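Local coordinates for phospho-2-dehydro-3-deoxyheptonate aldolase/chorismate mutase (Thermus thermophilus, PDB 2D8D) that catalyses, through its chorismate mutase domain, the rearrangement of chorismate to prephenate, the whole enzyme probably also making 3-deoxy-7-phosphoheptulonate, at the interface of chains A and B. Coordinates in Å, arbitrary orientation; residue numbers count along the deposited sequence, not the author numbering. Chains: chain A/B, phospho-2-dehydro-3-deoxyheptonate aldolase/chorismate mutase.

The interface of chains A and B. Residues chain A 23-24, 27, 80-81; chain B 64-65, 69, 73.
B:Phe65 wedges its ring tip-first between helix 4-40 and the end of helix 67-80 of chain A. The rim of the ring meets polar atoms on both flanks. CE1 packs closely against the backbone carbonyl O of A:Leu23, while CE2, across the ring, lies 3.4 Å from the carbonyl O of A:Ala80, which sits in the ring plane. At the tip, the hydroxyl OG of A:Ser81 also lies in that plane, 3.6 Å from CZ. The weakly positive C-H edge would suit the oxygens of A:Ala80 and A:Ser81, so the fit there is probably electrostatic as well as steric. A:Gly27, without a side chain, brings its CA to 3.9 Å from CE1. CG of B:Phe65 stands anti to its own carbonyl carbon (chi1 -68°), which sends the ring away from the loop toward chain A. An alanine in place of B:Phe65 would probably open a gap between the two chain A helices and strip the rim contacts from both carbonyls.

Beside the ring, B:Pro64, which follows a cis peptide bond, lays CD 3.5 Å from the carbonyl O of A:Ser24 and turns CG toward A:Gly27. On the other flank B:Thr69 divides its branches: methyl CG2, anti to the backbone N, packs 3.5 Å from CB of A:Ala80, and hydroxyl OG1 reaches a water at 2.9 Å. That water also contacts the carbonyl O of A:Ala80 at 2.8 Å, bridging the chains. Farther along helix 67-84, B:Leu73 meets A:Leu23 loosely, methyl to methyl. With its two-fold twin, this patch anchors the loop and start of helix 67-84 to the partner, helping hold together the intertwined helical dimer of this type II chorismate mutase domain.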
loop_
_atom_site.group_PDB
_atom_site.type_symbol
_atom_site.label_atom_id
_atom_site.label_comp_id
_atom_site.label_asym_id
_atom_site.label_seq_id
_atom_site.Cartn_x
_atom_site.Cartn_y
_atom_site.Cartn_z
ATOM N N LEU A 23 2.832 6.019 0.256
ATOM C CA LEU A 23 1.734 6.223 -0.682
ATOM C C LEU A 23 1.648 7.707 -1.020
ATOM O O LEU A 23 1.465 8.084 -2.176
ATOM C CB LEU A 23 0.407 5.774 -0.068
ATOM C CG LEU A 23 0.149 4.273 0.041
ATOM C CD1 LEU A 23 -1.124 4.043 0.838
ATOM C CD2 LEU A 23 0.023 3.661 -1.347
ATOM N N SER A 24 1.790 8.551 -0.006
ATOM C CA SER A 24 1.715 9.989 -0.213
ATOM C C SER A 24 2.868 10.472 -1.088
ATOM O O SER A 24 2.678 11.328 -1.954
ATOM C CB SER A 24 1.705 10.706 1.136
ATOM O OG SER A 24 0.549 10.338 1.875
ATOM N N GLY A 27 2.114 9.684 -4.555
ATOM C CA GLY A 27 1.127 10.615 -5.075
ATOM C C GLY A 27 1.769 11.905 -5.555
ATOM O O GLY A 27 1.434 12.412 -6.632
ATOM N N ALA A 80 -6.122 4.914 -7.933
ATOM C CA ALA A 80 -6.331 6.034 -7.025
ATOM C C ALA A 80 -5.456 7.220 -7.421
ATOM O O ALA A 80 -5.723 8.361 -7.045
ATOM C CB ALA A 80 -6.016 5.606 -5.596
ATOM N N SER A 81 -4.413 6.942 -8.192
ATOM C CA SER A 81 -3.486 7.977 -8.626
ATOM C C SER A 81 -3.909 8.667 -9.918
ATOM O O SER A 81 -3.248 9.599 -10.370
ATOM C CB SER A 81 -2.092 7.371 -8.803
ATOM O OG SER A 81 -1.665 6.726 -7.616
ATOM N N PRO B 64 -1.103 13.958 -1.073
ATOM C CA PRO B 64 -2.228 14.545 -1.810
ATOM C C PRO B 64 -3.509 13.723 -1.945
ATOM O O PRO B 64 -4.511 14.230 -2.446
ATOM C CB PRO B 64 -1.609 14.850 -3.165
ATOM C CG PRO B 64 -0.697 13.674 -3.350
ATOM C CD PRO B 64 -0.028 13.561 -1.998
ATOM N N PHE B 65 -3.495 12.463 -1.523
ATOM C CA PHE B 65 -4.700 11.648 -1.636
ATOM C C PHE B 65 -5.782 12.104 -0.670
ATOM O O PHE B 65 -5.491 12.490 0.463
ATOM C CB PHE B 65 -4.400 10.175 -1.357
ATOM C CG PHE B 65 -3.550 9.521 -2.399
ATOM C CD1 PHE B 65 -2.250 9.127 -2.105
ATOM C CD2 PHE B 65 -4.047 9.296 -3.679
ATOM C CE1 PHE B 65 -1.455 8.517 -3.071
ATOM C CE2 PHE B 65 -3.260 8.687 -4.653
ATOM C CZ PHE B 65 -1.961 8.296 -4.348
ATOM N N THR B 69 -9.771 8.206 -0.141
ATOM C CA THR B 69 -8.892 7.348 -0.931
ATOM C C THR B 69 -7.966 6.564 -0.002
ATOM O O THR B 69 -7.760 5.364 -0.189
ATOM C CB THR B 69 -8.043 8.174 -1.919
ATOM O OG1 THR B 69 -8.904 8.815 -2.870
ATOM C CG2 THR B 69 -7.061 7.278 -2.661
ATOM N N LEU B 73 -7.852 2.511 0.194
ATOM C CA LEU B 73 -6.634 1.736 0.003
ATOM C C LEU B 73 -6.310 0.868 1.211
ATOM O O LEU B 73 -5.992 -0.311 1.064
ATOM C CB LEU B 73 -5.464 2.669 -0.315
ATOM C CG LEU B 73 -5.568 3.392 -1.663
ATOM C CD1 LEU B 73 -4.428 4.381 -1.802
ATOM C CD2 LEU B 73 -5.539 2.380 -2.804
HETATM O O HOH W 1 -7.331 9.613 -5.153
#